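Local coordinates for protein CalS13 (Micromonospora echinospora, PDB 4ZAS) that is probably a pyridoxal phosphate-dependent sugar aminotransferase of the DegT/DnrJ/EryC1 family, captured with a dTDP-4-keto-6-deoxyglucose ligand, at residues Leu86-Ser91 against Trp267-Ile272; Lys304-Ile309 against His395-Ile400; Gly311-Glu316 against Pro329-Asp334. One frame throughout, in Å; residues are numbered along the deposited sequence.

Interaction 1. Residues Leu86-Ser91 against Trp267-Ile272; sequences LHLALS and WGYRFI
An aromatic cluster of H87, Y269 and F271 fastens helix 82-94 to the loop that leads into helix 275-305, at the subunit interface. The edge of the F271 ring, led by CZ, comes down on one face of the H87 imidazole, an edge-to-face pair with centroids 5.6 Å apart. Y269 meets the imidazole obliquely, its CE2 lying 3.3 Å from H87 CE1. CG of H87 is anti to the backbone N (chi1 -165°), which swings the imidazole off the helix to both rings. L88 adds aliphatic cover: its CB sits at the edge of F271, 4.0 Å from CD2, while its CD1 packs against CD1 of Y269. S91 CB approaches Y269 OH to 3.4 Å, and the serine hydroxyl, also hydrogen-bonded to R246, donates to L88 O (OG to O 2.7 Å). R270, between Y269 and F271, is salt-bridged to E55 and hydrogen-bonded to the pyridoxal phosphate-modified lysine of the second subunit, so the cluster holds a loop that reaches the neighbour's cofactor. H87 and A125 of that subunit pack on H87 and Y269. Within this chain, H87 rests on A125 of helix 121-125, L88 on L243 of helix 237-247, and L86 on V191 of strand 189-193.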
ATOM      1  N   LEU A  86      -6.078   4.363  -7.085  1.00 37.60           N
ATOM      2  CA  LEU A  86      -6.783   3.755  -8.205  1.00 39.46           C
ATOM      3  C   LEU A  86      -7.382   2.420  -7.800  1.00 36.52           C
ATOM      4  O   LEU A  86      -8.509   2.097  -8.191  1.00 44.42           O
ATOM      5  CB  LEU A  86      -5.860   3.577  -9.422  1.00 36.57           C
ATOM      6  CG  LEU A  86      -5.507   4.879 -10.147  1.00 42.90           C
ATOM      7  CD1 LEU A  86      -4.203   4.747 -10.916  1.00 43.17           C
ATOM      8  CD2 LEU A  86      -6.624   5.314 -11.067  1.00 40.00           C
ATOM      9  N   HIS A  87      -6.618   1.631  -7.048  1.00 31.29           N
ATOM     10  CA  HIS A  87      -7.097   0.326  -6.575  1.00 39.69           C
ATOM     11  C   HIS A  87      -8.411   0.516  -5.801  1.00 42.45           C
ATOM     12  O   HIS A  87      -9.416  -0.122  -6.104  1.00 47.58           O
ATOM     13  CB  HIS A  87      -6.008  -0.345  -5.730  1.00 43.29           C
ATOM     14  CG  HIS A  87      -6.216  -1.810  -5.477  1.00 43.08           C
ATOM     15  ND1 HIS A  87      -7.413  -2.340  -5.042  1.00 39.04           N
ATOM     16  CD2 HIS A  87      -5.361  -2.857  -5.584  1.00 45.09           C
ATOM     17  CE1 HIS A  87      -7.287  -3.646  -4.895  1.00 42.85           C
ATOM     18  NE2 HIS A  87      -6.051  -3.984  -5.213  1.00 46.73           N
ATOM     19  N   LEU A  88      -8.396   1.448  -4.855  1.00 34.25           N
ATOM     20  CA  LEU A  88      -9.549   1.810  -4.049  1.00 33.08           C
ATOM     21  C   LEU A  88     -10.731   2.362  -4.891  1.00 43.51           C
ATOM     22  O   LEU A  88     -11.895   1.979  -4.693  1.00 44.81           O
ATOM     23  CB  LEU A  88      -9.121   2.848  -3.010  1.00 31.12           C
ATOM     24  CG  LEU A  88     -10.129   3.288  -1.943  1.00 33.95           C
ATOM     25  CD1 LEU A  88     -10.513   2.126  -1.081  1.00 36.15           C
ATOM     26  CD2 LEU A  88      -9.598   4.461  -1.094  1.00 28.04           C
ATOM     27  N   ALA A  89     -10.441   3.260  -5.828  1.00 35.50           N
ATOM     28  CA  ALA A  89     -11.507   3.846  -6.623  1.00 35.02           C
ATOM     29  C   ALA A  89     -12.204   2.796  -7.481  1.00 35.47           C
ATOM     30  O   ALA A  89     -13.427   2.727  -7.524  1.00 37.06           O
ATOM     31  CB  ALA A  89     -10.956   4.961  -7.486  1.00 34.04           C
ATOM     32  N   LEU A  90     -11.424   1.947  -8.129  1.00 36.47           N
ATOM     33  CA  LEU A  90     -11.991   0.937  -9.006  1.00 37.50           C
ATOM     34  C   LEU A  90     -12.821  -0.116  -8.261  1.00 46.90           C
ATOM     35  O   LEU A  90     -13.722  -0.743  -8.848  1.00 48.31           O
ATOM     36  CB  LEU A  90     -10.864   0.274  -9.792  1.00 33.13           C
ATOM     37  CG  LEU A  90     -10.343   1.254 -10.843  1.00 34.48           C
ATOM     38  CD1 LEU A  90      -9.075   0.742 -11.461  1.00 34.67           C
ATOM     39  CD2 LEU A  90     -11.407   1.487 -11.911  1.00 29.13           C
ATOM     40  N   SER A  91     -12.559  -0.272  -6.961  1.00 45.21           N
ATOM     41  CA  SER A  91     -13.308  -1.213  -6.149  1.00 46.48           C
ATOM     42  C   SER A  91     -14.801  -0.816  -6.080  1.00 51.10           C
ATOM     43  O   SER A  91     -15.662  -1.668  -5.863  1.00 50.09           O
ATOM     44  CB  SER A  91     -12.721  -1.292  -4.744  1.00 44.56           C
ATOM     45  OG  SER A  91     -13.198  -0.233  -3.937  1.00 45.02           O
ATOM     46  N   TRP A 267     -15.720  -5.256   3.290  1.00 44.87           N
ATOM     47  CA  TRP A 267     -14.321  -5.486   3.618  1.00 48.78           C
ATOM     48  C   TRP A 267     -13.481  -4.429   2.874  1.00 52.23           C
ATOM     49  O   TRP A 267     -13.893  -3.907   1.850  1.00 43.34           O
ATOM     50  CB  TRP A 267     -13.880  -6.923   3.279  1.00 37.08           C
ATOM     51  CG  TRP A 267     -13.890  -7.271   1.788  1.00 42.69           C
ATOM     52  CD1 TRP A 267     -14.857  -7.946   1.106  1.00 40.92           C
ATOM     53  CD2 TRP A 267     -12.869  -6.963   0.827  1.00 44.93           C
ATOM     54  NE1 TRP A 267     -14.511  -8.072  -0.211  1.00 36.95           N
ATOM     55  CE2 TRP A 267     -13.291  -7.484  -0.409  1.00 44.03           C
ATOM     56  CE3 TRP A 267     -11.641  -6.293   0.896  1.00 39.54           C
ATOM     57  CZ2 TRP A 267     -12.536  -7.355  -1.570  1.00 46.66           C
ATOM     58  CZ3 TRP A 267     -10.891  -6.173  -0.255  1.00 47.27           C
ATOM     59  CH2 TRP A 267     -11.344  -6.700  -1.476  1.00 46.13           C
ATOM     60  N   GLY A 268     -12.327  -4.079   3.431  1.00 55.95           N
ATOM     61  CA  GLY A 268     -11.541  -3.008   2.872  1.00 45.03           C
ATOM     62  C   GLY A 268     -10.069  -3.328   2.769  1.00 45.16           C
ATOM     63  O   GLY A 268      -9.660  -4.492   2.830  1.00 38.74           O
ATOM     64  N   TYR A 269      -9.273  -2.273   2.618  1.00 45.78           N
ATOM     65  CA  TYR A 269      -7.855  -2.397   2.359  1.00 32.15           C
ATOM     66  C   TYR A 269      -7.130  -1.655   3.456  1.00 41.83           C
ATOM     67  O   TYR A 269      -7.750  -1.181   4.413  1.00 51.03           O
ATOM     68  CB  TYR A 269      -7.503  -1.837   0.974  1.00 36.35           C
ATOM     69  CG  TYR A 269      -8.415  -2.328  -0.149  1.00 43.75           C
ATOM     70  CD1 TYR A 269      -9.673  -1.759  -0.360  1.00 38.48           C
ATOM     71  CD2 TYR A 269      -8.034  -3.395  -0.970  1.00 40.69           C
ATOM     72  CE1 TYR A 269     -10.505  -2.227  -1.355  1.00 37.45           C
ATOM     73  CE2 TYR A 269      -8.871  -3.862  -1.977  1.00 34.30           C
ATOM     74  CZ  TYR A 269     -10.099  -3.272  -2.158  1.00 37.27           C
ATOM     75  OH  TYR A 269     -10.935  -3.733  -3.144  1.00 41.14           O
ATOM     76  N   ARG A 270      -5.818  -1.543   3.317  1.00 39.61           N
ATOM     77  CA  ARG A 270      -5.004  -0.863   4.310  1.00 34.87           C
ATOM     78  C   ARG A 270      -4.135   0.126   3.540  1.00 37.62           C
ATOM     79  O   ARG A 270      -2.980  -0.151   3.199  1.00 43.40           O
ATOM     80  CB  ARG A 270      -4.216  -1.898   5.125  1.00 39.81           C
ATOM     81  CG  ARG A 270      -2.978  -1.463   5.886  1.00 48.77           C
ATOM     82  CD  ARG A 270      -3.207  -0.365   6.878  1.00 45.71           C
ATOM     83  NE  ARG A 270      -2.237  -0.492   7.967  1.00 55.91           N
ATOM     84  CZ  ARG A 270      -1.244   0.351   8.219  1.00 53.65           C
ATOM     85  NH1 ARG A 270      -1.055   1.420   7.461  1.00 39.38           N
ATOM     86  NH2 ARG A 270      -0.439   0.115   9.241  1.00 65.32           N
ATOM     87  N   PHE A 271      -4.741   1.278   3.256  1.00 32.37           N
ATOM     88  CA  PHE A 271      -4.240   2.244   2.293  1.00 35.68           C
ATOM     89  C   PHE A 271      -3.988   3.619   2.906  1.00 40.08           C
ATOM     90  O   PHE A 271      -3.677   4.556   2.192  1.00 45.68           O
ATOM     91  CB  PHE A 271      -5.244   2.412   1.143  1.00 35.24           C
ATOM     92  CG  PHE A 271      -5.250   1.279   0.138  1.00 33.02           C
ATOM     93  CD1 PHE A 271      -4.203   0.376   0.067  1.00 30.15           C
ATOM     94  CD2 PHE A 271      -6.311   1.140  -0.758  1.00 26.19           C
ATOM     95  CE1 PHE A 271      -4.220  -0.663  -0.875  1.00 31.78           C
ATOM     96  CE2 PHE A 271      -6.330   0.107  -1.688  1.00 26.51           C
ATOM     97  CZ  PHE A 271      -5.283  -0.802  -1.741  1.00 26.10           C
ATOM     98  N   ILE A 272      -4.070   3.739   4.223  1.00 43.67           N
ATOM     99  CA  ILE A 272      -3.954   5.048   4.853  1.00 42.53           C
ATOM    100  C   ILE A 272      -2.569   5.673   4.640  1.00 44.17           C
ATOM    101  O   ILE A 272      -1.569   4.970   4.511  1.00 36.70           O
ATOM    102  CB  ILE A 272      -4.302   4.949   6.348  1.00 38.76           C
ATOM    103  CG1 ILE A 272      -3.414   3.925   7.046  1.00 36.92           C
ATOM    104  CG2 ILE A 272      -5.747   4.531   6.516  1.00 31.43           C
ATOM    105  CD1 ILE A 272      -3.337   4.118   8.539  1.00 41.29           C
TER

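Interaction 2. Residues Lys304-Ile309 against His395-Ile400; sequences KELAGI and HVVETI
V397 receives the CB of E305 between its two methyls: E305 CB lies 4.0 Å from V397 CG1 and equally far from CG2, so it is the first carbon of the acid, not its carboxylate, that packs on the helix. E305 then bends at chi2 (-78°), and its OE1 makes a long, weak ion pair with K401, one residue beyond the helical segment 395-400. The like-charged E398 is not far off, with its OE1 6.7 Å from OE1 of E305, and the lysine would probably ease that proximity.

L306 follows with its branched end. Its CD2 touches CD1 of I400 at 4.0 Å, CD1 of the leucine lies almost as near to the same methyl, and the two side chains cross at about a right angle. I400 is held on a second side as well. Its CG1 stands anti to the carbonyl carbon (chi1 -62°) and carries CD1 to the leucine, whereas CG2, on the other branch, meets CD1 of I309 at 4.1 Å. One isoleucine thus serves both ends of a type II turn from L306 to I309, in which G308 has the positive phi of 80° usual at the third position.

Across the helix from this apolar surface, T399 OG1 donates to H395 O at 2.6 Å. That carbonyl also accepts the helical N-H of T399, from the opposite face of its plane.

Beyond the pair, V397 continues onto F301 and Y302 of helix 275-305, I400 onto F338 and L342 of helix 335-344, and L306 onto I382 of strand 379-382. Such apolar packing, with helices laid against one side of a small antiparallel sheet, is typical of the smaller C-terminal domain of fold-type I aminotransferases.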
ATOM      1  N   LYS A 304       7.361  27.988 -27.998  1.00 54.74           N
ATOM      2  CA  LYS A 304       7.802  29.035 -28.906  1.00 47.53           C
ATOM      3  C   LYS A 304       9.053  28.581 -29.650  1.00 48.51           C
ATOM      4  O   LYS A 304       9.083  28.559 -30.873  1.00 52.00           O
ATOM      5  CB  LYS A 304       8.078  30.317 -28.113  1.00 54.92           C
ATOM      6  CG  LYS A 304       8.588  31.525 -28.897  1.00 61.06           C
ATOM      7  CD  LYS A 304       7.450  32.391 -29.458  1.00 61.29           C
ATOM      8  CE  LYS A 304       7.955  33.762 -29.879  1.00 61.64           C
ATOM      9  NZ  LYS A 304       9.108  33.616 -30.815  1.00 64.19           N
ATOM     10  N   GLU A 305      10.052  28.132 -28.895  1.00 51.96           N
ATOM     11  CA  GLU A 305      11.390  27.865 -29.420  1.00 50.48           C
ATOM     12  C   GLU A 305      11.522  26.549 -30.191  1.00 50.88           C
ATOM     13  O   GLU A 305      12.400  26.421 -31.038  1.00 55.33           O
ATOM     14  CB  GLU A 305      12.403  27.858 -28.271  1.00 54.17           C
ATOM     15  CG  GLU A 305      12.480  29.131 -27.452  1.00 60.16           C
ATOM     16  CD  GLU A 305      13.255  30.225 -28.114  1.00 74.60           C
ATOM     17  OE1 GLU A 305      14.140  29.910 -28.940  1.00 82.20           O
ATOM     18  OE2 GLU A 305      12.985  31.405 -27.800  1.00 83.08           O
ATOM     19  N   LEU A 306      10.685  25.562 -29.889  1.00 53.12           N
ATOM     20  CA  LEU A 306      10.780  24.284 -30.587  1.00 56.17           C
ATOM     21  C   LEU A 306       9.844  24.198 -31.780  1.00 59.11           C
ATOM     22  O   LEU A 306       9.783  23.169 -32.455  1.00 67.61           O
ATOM     23  CB  LEU A 306      10.496  23.120 -29.636  1.00 44.92           C
ATOM     24  CG  LEU A 306      11.570  22.964 -28.577  1.00 53.66           C
ATOM     25  CD1 LEU A 306      11.293  21.794 -27.654  1.00 58.97           C
ATOM     26  CD2 LEU A 306      12.887  22.764 -29.296  1.00 51.34           C
ATOM     27  N   ALA A 307       9.120  25.278 -32.049  1.00 56.46           N
ATOM     28  CA  ALA A 307       8.175  25.262 -33.154  1.00 49.38           C
ATOM     29  C   ALA A 307       8.892  25.390 -34.482  1.00 51.64           C
ATOM     30  O   ALA A 307       9.776  26.234 -34.656  1.00 60.31           O
ATOM     31  CB  ALA A 307       7.159  26.363 -32.993  1.00 49.55           C
ATOM     32  N   GLY A 308       8.477  24.577 -35.439  1.00 52.14           N
ATOM     33  CA  GLY A 308       9.064  24.653 -36.756  1.00 57.48           C
ATOM     34  C   GLY A 308      10.409  23.967 -36.915  1.00 66.23           C
ATOM     35  O   GLY A 308      11.100  24.214 -37.894  1.00 74.10           O
ATOM     36  N   ILE A 309      10.793  23.119 -35.963  1.00 67.31           N
ATOM     37  CA  ILE A 309      12.001  22.308 -36.140  1.00 64.09           C
ATOM     38  C   ILE A 309      11.636  21.042 -36.893  1.00 61.48           C
ATOM     39  O   ILE A 309      10.721  20.317 -36.500  1.00 59.36           O
ATOM     40  CB  ILE A 309      12.687  21.948 -34.821  1.00 57.07           C
ATOM     41  CG1 ILE A 309      13.201  23.199 -34.123  1.00 60.47           C
ATOM     42  CG2 ILE A 309      13.858  21.039 -35.096  1.00 53.15           C
ATOM     43  CD1 ILE A 309      13.860  22.905 -32.798  1.00 61.44           C
ATOM     44  N   HIS A 395      20.107  25.295 -23.419  1.00 51.38           N
ATOM     45  CA  HIS A 395      20.929  24.176 -23.834  1.00 50.77           C
ATOM     46  C   HIS A 395      20.134  23.067 -24.496  1.00 50.55           C
ATOM     47  O   HIS A 395      20.607  22.453 -25.448  1.00 52.96           O
ATOM     48  CB  HIS A 395      21.682  23.611 -22.645  1.00 48.05           C
ATOM     49  CG  HIS A 395      22.605  22.499 -23.008  1.00 55.76           C
ATOM     50  ND1 HIS A 395      23.675  22.670 -23.857  1.00 57.86           N
ATOM     51  CD2 HIS A 395      22.602  21.190 -22.665  1.00 58.69           C
ATOM     52  CE1 HIS A 395      24.301  21.517 -24.010  1.00 56.34           C
ATOM     53  NE2 HIS A 395      23.667  20.603 -23.298  1.00 59.27           N
ATOM     54  N   VAL A 396      18.949  22.794 -23.960  1.00 52.59           N
ATOM     55  CA  VAL A 396      18.033  21.812 -24.529  1.00 51.19           C
ATOM     56  C   VAL A 396      17.602  22.224 -25.926  1.00 55.71           C
ATOM     57  O   VAL A 396      17.738  21.468 -26.892  1.00 59.75           O
ATOM     58  CB  VAL A 396      16.814  21.623 -23.633  1.00 50.23           C
ATOM     59  CG1 VAL A 396      15.742  20.812 -24.357  1.00 53.66           C
ATOM     60  CG2 VAL A 396      17.228  20.976 -22.319  1.00 42.66           C
ATOM     61  N   VAL A 397      17.089  23.441 -26.021  1.00 54.38           N
ATOM     62  CA  VAL A 397      16.672  23.995 -27.288  1.00 51.11           C
ATOM     63  C   VAL A 397      17.818  23.995 -28.285  1.00 58.56           C
ATOM     64  O   VAL A 397      17.659  23.573 -29.436  1.00 61.83           O
ATOM     65  CB  VAL A 397      16.146  25.412 -27.083  1.00 53.53           C
ATOM     66  CG1 VAL A 397      15.989  26.140 -28.407  1.00 51.34           C
ATOM     67  CG2 VAL A 397      14.858  25.393 -26.267  1.00 50.43           C
ATOM     68  N   GLU A 398      18.989  24.432 -27.833  1.00 60.95           N
ATOM     69  CA  GLU A 398      20.150  24.563 -28.717  1.00 61.98           C
ATOM     70  C   GLU A 398      20.566  23.191 -29.240  1.00 63.29           C
ATOM     71  O   GLU A 398      20.895  23.031 -30.417  1.00 69.52           O
ATOM     72  CB  GLU A 398      21.307  25.231 -27.975  1.00 68.96           C
ATOM     73  CG  GLU A 398      22.233  26.128 -28.800  1.00 83.26           C
ATOM     74  CD  GLU A 398      21.508  27.290 -29.481  1.00 92.51           C
ATOM     75  OE1 GLU A 398      20.444  27.726 -28.971  1.00 92.53           O
ATOM     76  OE2 GLU A 398      22.034  27.795 -30.502  1.00 93.01           O
ATOM     77  N   THR A 399      20.527  22.201 -28.355  1.00 61.49           N
ATOM     78  CA  THR A 399      20.904  20.833 -28.697  1.00 61.99           C
ATOM     79  C   THR A 399      19.969  20.193 -29.718  1.00 66.85           C
ATOM     80  O   THR A 399      20.427  19.595 -30.690  1.00 69.40           O
ATOM     81  CB  THR A 399      20.921  19.938 -27.450  1.00 56.40           C
ATOM     82  OG1 THR A 399      21.885  20.441 -26.520  1.00 57.94           O
ATOM     83  CG2 THR A 399      21.254  18.486 -27.827  1.00 49.95           C
ATOM     84  N   ILE A 400      18.663  20.349 -29.503  1.00 66.17           N
ATOM     85  CA  ILE A 400      17.652  19.802 -30.405  1.00 61.79           C
ATOM     86  C   ILE A 400      17.837  20.413 -31.801  1.00 63.86           C
ATOM     87  O   ILE A 400      17.714  19.718 -32.810  1.00 64.86           O
ATOM     88  CB  ILE A 400      16.208  20.032 -29.850  1.00 50.27           C
ATOM     89  CG1 ILE A 400      16.022  19.311 -28.515  1.00 50.04           C
ATOM     90  CG2 ILE A 400      15.163  19.563 -30.841  1.00 47.87           C
ATOM     91  CD1 ILE A 400      14.649  19.498 -27.858  1.00 51.79           C
TER

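Interaction 3. Residues Gly311-Glu316 against Pro329-Asp334; sequences GVEQTE and PLKVRD
E313 and K331 hold each other through their backbones: E313 N donates to K331 O at 2.8 Å, and K331 N returns a bond of 2.7 Å to E313 O, nearly straight at 171° and in the carbonyl plane. They form the hydrogen-bonded pair of an antiparallel bridge, with V312 and V332 as the non-hydrogen-bonded pair beside it. Past that pair the pairing weakens, for R333 N reaches G311 O at 3.3 Å in a weak bond. The same carbonyl takes a CA-H contact from V332.

Side chains sort by face. On that of V312 and V332, V312 CG1 packs into the fork of L330, 3.6 Å from CD2, because CG1 stands anti to the backbone N (chi1 170°). Q314 lies alongside L330 and points the same way, its CG against CD2. On the face of E313 and K331, the acid and the amine are of opposite charge but too far apart for a salt bridge: E313 OE1 instead pairs with R378, and K331 NZ donates to P137 O.

The pairing makes 312-313 an edge strand, within this chain, of a three-stranded antiparallel sheet in the order 312-313, 328-332, 379-382. Toward T315 the two segments draw apart, and a water bridges the gap, accepting from T315 N at 2.8 Å and donating to P329 O at 3.0 Å. T315 OG1 also rests on the proline ring, 3.6 Å from P329 CG.

Within the sheet, strand 379-382 flanks 328-332 on its other edge: backbone bonds join L330 to V380 and V332 to R378, and V380 touches the side chains of L330 and V332. I400 of helix 390-401 covers V312 and L330, while W404 takes R333 in a cation-pi contact and also touches V312.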
ATOM      1  N   GLY A 311      11.247  17.461 -37.916  1.00 60.97           N
ATOM      2  CA  GLY A 311      11.398  16.216 -37.186  1.00 62.26           C
ATOM      3  C   GLY A 311      10.926  16.274 -35.747  1.00 59.85           C
ATOM      4  O   GLY A 311      11.064  15.312 -34.993  1.00 65.46           O
ATOM      5  N   VAL A 312      10.393  17.424 -35.360  1.00 58.24           N
ATOM      6  CA  VAL A 312       9.902  17.634 -34.005  1.00 59.95           C
ATOM      7  C   VAL A 312       8.448  18.059 -34.074  1.00 56.73           C
ATOM      8  O   VAL A 312       8.143  19.126 -34.597  1.00 55.74           O
ATOM      9  CB  VAL A 312      10.737  18.681 -33.252  1.00 54.86           C
ATOM     10  CG1 VAL A 312      10.053  19.052 -31.962  1.00 48.76           C
ATOM     11  CG2 VAL A 312      12.124  18.162 -33.002  1.00 47.70           C
ATOM     12  N   GLU A 313       7.547  17.192 -33.634  1.00 53.82           N
ATOM     13  CA  GLU A 313       6.137  17.549 -33.605  1.00 51.03           C
ATOM     14  C   GLU A 313       5.707  17.731 -32.171  1.00 48.79           C
ATOM     15  O   GLU A 313       5.946  16.855 -31.338  1.00 53.24           O
ATOM     16  CB  GLU A 313       5.274  16.491 -34.297  1.00 55.88           C
ATOM     17  CG  GLU A 313       5.703  16.238 -35.735  1.00 63.92           C
ATOM     18  CD  GLU A 313       4.682  15.466 -36.549  1.00 61.92           C
ATOM     19  OE1 GLU A 313       3.583  15.164 -36.023  1.00 51.31           O
ATOM     20  OE2 GLU A 313       5.003  15.155 -37.718  1.00 62.50           O
ATOM     21  N   GLN A 314       5.059  18.853 -31.878  1.00 48.87           N
ATOM     22  CA  GLN A 314       4.635  19.140 -30.510  1.00 50.62           C
ATOM     23  C   GLN A 314       3.209  18.628 -30.320  1.00 53.05           C
ATOM     24  O   GLN A 314       2.539  18.258 -31.292  1.00 54.81           O
ATOM     25  CB  GLN A 314       4.711  20.642 -30.218  1.00 47.36           C
ATOM     26  CG  GLN A 314       6.096  21.261 -30.442  1.00 55.69           C
ATOM     27  CD  GLN A 314       6.164  22.738 -30.074  1.00 67.13           C
ATOM     28  OE1 GLN A 314       5.334  23.252 -29.329  1.00 82.45           O
ATOM     29  NE2 GLN A 314       7.124  23.431 -30.638  1.00 64.09           N
ATOM     30  N   THR A 315       2.763  18.626 -29.069  1.00 50.10           N
ATOM     31  CA  THR A 315       1.435  18.176 -28.665  1.00 49.46           C
ATOM     32  C   THR A 315       0.428  19.315 -28.816  1.00 52.95           C
ATOM     33  O   THR A 315       0.805  20.487 -28.777  1.00 56.84           O
ATOM     34  CB  THR A 315       1.454  17.669 -27.196  1.00 56.29           C
ATOM     35  OG1 THR A 315       2.027  16.357 -27.150  1.00 51.96           O
ATOM     36  CG2 THR A 315       0.049  17.607 -26.590  1.00 70.40           C
ATOM     37  N   GLU A 316      -0.834  18.964 -29.059  1.00 52.52           N
ATOM     38  CA  GLU A 316      -1.950  19.915 -29.102  1.00 56.67           C
ATOM     39  C   GLU A 316      -1.989  20.862 -27.882  1.00 55.38           C
ATOM     40  O   GLU A 316      -1.610  20.472 -26.779  1.00 57.47           O
ATOM     41  CB  GLU A 316      -3.259  19.120 -29.202  1.00 58.38           C
ATOM     42  CG  GLU A 316      -4.530  19.925 -29.076  1.00 63.83           C
ATOM     43  CD  GLU A 316      -5.743  19.046 -28.842  1.00 65.52           C
ATOM     44  OE1 GLU A 316      -6.296  19.058 -27.714  1.00 56.32           O
ATOM     45  OE2 GLU A 316      -6.164  18.377 -29.814  1.00 74.44           O
ATOM     46  N   PRO A 329       6.518  16.855 -23.701  1.00 42.43           N
ATOM     47  CA  PRO A 329       6.361  15.863 -24.770  1.00 38.30           C
ATOM     48  C   PRO A 329       6.785  16.370 -26.157  1.00 50.00           C
ATOM     49  O   PRO A 329       6.565  17.544 -26.472  1.00 54.52           O
ATOM     50  CB  PRO A 329       4.860  15.586 -24.760  1.00 37.83           C
ATOM     51  CG  PRO A 329       4.274  16.866 -24.366  1.00 41.41           C
ATOM     52  CD  PRO A 329       5.236  17.506 -23.391  1.00 46.44           C
ATOM     53  N   LEU A 330       7.400  15.489 -26.952  1.00 45.43           N
ATOM     54  CA  LEU A 330       7.657  15.719 -28.365  1.00 44.50           C
ATOM     55  C   LEU A 330       7.384  14.425 -29.130  1.00 50.08           C
ATOM     56  O   LEU A 330       7.498  13.339 -28.566  1.00 44.62           O
ATOM     57  CB  LEU A 330       9.101  16.157 -28.613  1.00 47.17           C
ATOM     58  CG  LEU A 330       9.543  17.530 -28.126  1.00 49.22           C
ATOM     59  CD1 LEU A 330      11.010  17.761 -28.504  1.00 45.27           C
ATOM     60  CD2 LEU A 330       8.626  18.619 -28.680  1.00 53.85           C
ATOM     61  N   LYS A 331       7.012  14.523 -30.401  1.00 52.25           N
ATOM     62  CA  LYS A 331       7.037  13.336 -31.248  1.00 50.99           C
ATOM     63  C   LYS A 331       8.117  13.520 -32.313  1.00 53.02           C
ATOM     64  O   LYS A 331       8.032  14.432 -33.137  1.00 64.19           O
ATOM     65  CB  LYS A 331       5.670  13.071 -31.864  1.00 47.59           C
ATOM     66  CG  LYS A 331       4.604  12.808 -30.826  1.00 41.51           C
ATOM     67  CD  LYS A 331       3.239  12.774 -31.445  1.00 45.13           C
ATOM     68  CE  LYS A 331       2.780  14.185 -31.807  1.00 50.43           C
ATOM     69  NZ  LYS A 331       1.513  14.180 -32.594  1.00 54.94           N
ATOM     70  N   VAL A 332       9.131  12.659 -32.295  1.00 43.59           N
ATOM     71  CA  VAL A 332      10.320  12.868 -33.117  1.00 45.48           C
ATOM     72  C   VAL A 332      10.616  11.707 -34.052  1.00 48.87           C
ATOM     73  O   VAL A 332      10.400  10.552 -33.701  1.00 63.40           O
ATOM     74  CB  VAL A 332      11.560  13.118 -32.226  1.00 55.73           C
ATOM     75  CG1 VAL A 332      11.325  14.306 -31.336  1.00 59.96           C
ATOM     76  CG2 VAL A 332      11.869  11.906 -31.357  1.00 51.88           C
ATOM     77  N   ARG A 333      11.102  12.017 -35.250  1.00 56.41           N
ATOM     78  CA  ARG A 333      11.676  11.011 -36.142  1.00 61.02           C
ATOM     79  C   ARG A 333      12.958  10.478 -35.501  1.00 58.60           C
ATOM     80  O   ARG A 333      13.641  11.217 -34.792  1.00 58.65           O
ATOM     81  CB  ARG A 333      11.969  11.596 -37.534  1.00 70.98           C
ATOM     82  CG  ARG A 333      13.080  12.652 -37.531  1.00 77.38           C
ATOM     83  CD  ARG A 333      13.715  12.981 -38.905  1.00 73.36           C
ATOM     84  NE  ARG A 333      14.801  13.937 -38.681  1.00 77.75           N
ATOM     85  CZ  ARG A 333      16.042  13.589 -38.316  1.00 81.21           C
ATOM     86  NH1 ARG A 333      16.375  12.309 -38.166  1.00 68.12           N
ATOM     87  NH2 ARG A 333      16.964  14.522 -38.103  1.00 87.52           N
ATOM     88  N   ASP A 334      13.267   9.207 -35.740  1.00 57.01           N
ATOM     89  CA  ASP A 334      14.514   8.587 -35.265  1.00 63.05           C
ATOM     90  C   ASP A 334      14.763   8.833 -33.771  1.00 60.05           C
ATOM     91  O   ASP A 334      15.815   9.353 -33.385  1.00 59.39           O
ATOM     92  CB  ASP A 334      15.723   9.092 -36.062  1.00 66.15           C
ATOM     93  CG  ASP A 334      16.886   8.087 -36.075  1.00 75.15           C
ATOM     94  OD1 ASP A 334      16.918   7.184 -35.213  1.00 74.73           O
ATOM     95  OD2 ASP A 334      17.797   8.222 -36.928  1.00 81.69           O
TER
HETATM   96  O   HOH W   1       4.393  19.573 -26.948  1.00 36.56           O

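Followed from the N terminus, the chain first closes a long loop at interaction 1, where helix 82-94 meets residues 267-272 after the whole seven-stranded sheet has been laid down, six of its strands inside the loop. Helix 275-305 then leads to the far side of the molecule, and 304-309 opens interaction 2, which closes only at helix 390-401. Interaction 3 is nested inside that loop. Interactions 2 and 3 share I400, which joins helix 390-401 to the edge of the small sheet, and L306 O lies 3.2 Å from Q314 NE2, a probable hydrogen bond. Interaction 1 stands apart, its centre about 37 Å from that of interaction 3 and about 44 Å from that of interaction 2.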